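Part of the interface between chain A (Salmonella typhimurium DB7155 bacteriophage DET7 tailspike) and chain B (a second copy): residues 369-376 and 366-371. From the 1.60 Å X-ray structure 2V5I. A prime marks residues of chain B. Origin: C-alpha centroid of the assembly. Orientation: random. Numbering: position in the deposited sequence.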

# COMPACT_ATOMS: atom_id res chain seq x y z
N SER A 369 -1.13 -10.93 -4.27
CA SER A 369 -2.33 -10.19 -3.89
C SER A 369 -2.08 -8.69 -4.07
O SER A 369 -1.00 -8.19 -3.75
N ASN A 370 -3.08 -7.99 -4.59
CA ASN A 370 -3.08 -6.53 -4.67
C ASN A 370 -1.94 -6.03 -5.55
O ASN A 370 -1.00 -5.37 -5.12
N ILE A 371 -2.02 -6.45 -6.81
CA ILE A 371 -0.97 -6.26 -7.86
C ILE A 371 -1.47 -5.25 -8.89
O ILE A 371 -2.61 -5.28 -9.32
N THR A 372 -0.57 -4.37 -9.33
CA THR A 372 -0.89 -3.45 -10.45
C THR A 372 0.22 -3.63 -11.46
O THR A 372 1.41 -3.51 -11.10
N VAL A 373 -0.11 -4.02 -12.69
CA VAL A 373 0.87 -4.13 -13.78
C VAL A 373 0.22 -3.52 -15.01
O VAL A 373 -0.56 -4.20 -15.70
N ILE A 374 0.58 -2.27 -15.32
CA ILE A 374 -0.17 -1.50 -16.30
C ILE A 374 0.78 -0.78 -17.25
O ILE A 374 1.87 -0.38 -16.85
N ASP A 375 0.33 -0.61 -18.52
CA ASP A 375 1.12 0.13 -19.55
C ASP A 375 2.50 -0.50 -19.66
O ASP A 375 3.53 0.21 -19.88
N CYS A 376 2.54 -1.83 -19.64
CA CYS A 376 3.77 -2.54 -19.87
C CYS A 376 3.90 -3.02 -21.33
O CYS A 376 2.98 -2.92 -22.14
N ARG B 366 -3.86 11.12 -17.47
CA ARG B 366 -3.22 10.60 -16.25
C ARG B 366 -3.94 9.34 -15.79
O ARG B 366 -5.12 9.20 -15.99
N VAL B 367 -3.18 8.44 -15.18
CA VAL B 367 -3.70 7.17 -14.64
C VAL B 367 -3.68 7.22 -13.12
O VAL B 367 -2.67 7.49 -12.54
N PHE B 368 -4.80 6.80 -12.51
CA PHE B 368 -4.97 6.72 -11.07
C PHE B 368 -5.28 5.26 -10.73
O PHE B 368 -6.22 4.70 -11.34
N SER B 369 -4.47 4.57 -9.90
CA SER B 369 -4.72 3.17 -9.59
C SER B 369 -4.73 2.98 -8.08
O SER B 369 -3.90 3.56 -7.37
N ASN B 370 -5.66 2.17 -7.59
CA ASN B 370 -5.70 1.74 -6.20
C ASN B 370 -5.89 2.93 -5.26
O ASN B 370 -5.04 3.29 -4.46
N ILE B 371 -7.03 3.58 -5.46
CA ILE B 371 -7.42 4.88 -4.81
C ILE B 371 -8.54 4.62 -3.81
O ILE B 371 -9.48 3.89 -4.08

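The strand of chain A that contains Thr372 and Ile374 and the strand of chain B that contains Val367′ and Phe368′ run nearly antiparallel (161°) but lie 10.1 Å apart at their closest, so side chains, helped by two waters, bridge the gap. Alternation along each strand decides which residues take part: Thr372 and Ile374 point toward chain B, as do Val367′ and Ser369′ toward chain A, whereas Phe368′ points away and Ile371 and Val373 are out of reach. Ile374 makes two of the contacts. With chi1 p and chi2 t its CG1 arm is extended, bringing CD1 to 3.9 Å from CG1 of Val367′, itself in the t rotamer, and to 3.6 Å from OG of Ser369′ (chi1 m). That hydroxyl finds its hydrogen bonding elsewhere in the structure. Thr372, also m, presents its methyl group, CG2 lying 4.3 Å from CB of Ser369′. Just past the strand, Asp375 (m) places OD2 4.2 Å from CG2 of Val367′.

The polar end is built from Asn370 and Asn370′, both at the chain corner with positive phi and the same t rotamer, chi2 near 28°; CA-to-CB points toward chain A in Asn370′ but sideways in Asn370, whose end comes nearer. Their ND2 atoms are 3.9 Å apart, and water bridges the amides instead: water 2 accepts from ND2 of Asn370 (2.9 Å) and from ND2 of Asn370′ (3.0 Å). Water 1 lies 3.2 Å from OD1 of both.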

# COMPACT_ATOMS: atom_id res chain seq x y z
CB SER A 369 -2.74 -10.49 -2.45
OG SER A 369 -2.83 -11.91 -2.23
CB ASN A 370 -3.00 -5.89 -3.29
CG ASN A 370 -3.47 -4.47 -3.30
OD1 ASN A 370 -4.31 -4.09 -4.14
ND2 ASN A 370 -2.92 -3.65 -2.41
CB ILE A 371 -0.66 -7.61 -8.59
CG1 ILE A 371 -0.31 -8.74 -7.60
CG2 ILE A 371 0.50 -7.44 -9.56
CD1 ILE A 371 0.90 -8.51 -6.74
CB THR A 372 -0.87 -1.97 -9.94
OG1 THR A 372 -1.91 -1.76 -8.96
CG2 THR A 372 -1.02 -0.98 -11.07
CB VAL A 373 1.28 -5.60 -14.07
CG1 VAL A 373 2.32 -5.62 -15.16
CG2 VAL A 373 1.85 -6.26 -12.88
CB ILE A 374 -1.10 -0.47 -15.62
CG1 ILE A 374 -0.33 0.54 -14.80
CG2 ILE A 374 -2.15 -1.19 -14.75
CD1 ILE A 374 -1.16 1.58 -14.20
CB ASP A 375 1.14 1.63 -19.21
CG ASP A 375 -0.15 2.31 -19.57
OD1 ASP A 375 -0.85 1.77 -20.45
OD2 ASP A 375 -0.49 3.34 -18.96
CB CYS A 376 4.01 -3.66 -18.83
SG CYS A 376 4.30 -2.92 -17.18
CB ARG B 366 -3.30 11.65 -15.14
CG ARG B 366 -2.53 11.32 -13.84
CD ARG B 366 -2.17 12.57 -13.02
NE ARG B 366 -1.19 13.43 -13.75
CZ ARG B 366 -0.74 14.60 -13.39
NH1 ARG B 366 -1.09 15.11 -12.25
NH2 ARG B 366 0.12 15.21 -14.20
CB VAL B 367 -2.88 5.95 -15.12
CG1 VAL B 367 -3.53 4.64 -14.59
CG2 VAL B 367 -2.82 5.90 -16.64
CB PHE B 368 -6.17 7.56 -10.64
CG PHE B 368 -6.01 9.02 -10.94
CD1 PHE B 368 -6.40 9.53 -12.17
CD2 PHE B 368 -5.55 9.88 -9.95
CE1 PHE B 368 -6.24 10.90 -12.45
CE2 PHE B 368 -5.36 11.22 -10.24
CZ PHE B 368 -5.75 11.74 -11.45
CB SER B 369 -3.68 2.26 -10.24
OG SER B 369 -3.56 2.53 -11.65
CB ASN B 370 -4.46 0.95 -5.81
CG ASN B 370 -4.67 0.11 -4.59
OD1 ASN B 370 -5.80 -0.31 -4.31
ND2 ASN B 370 -3.61 -0.11 -3.82
CB ILE B 371 -7.92 5.91 -5.88
CG1 ILE B 371 -6.91 6.10 -7.03
CG2 ILE B 371 -8.18 7.26 -5.23
CD1 ILE B 371 -5.56 6.62 -6.63
O HOH W 1 -7.35 -3.11 -4.20
O HOH W 2 -2.30 -0.99 -1.32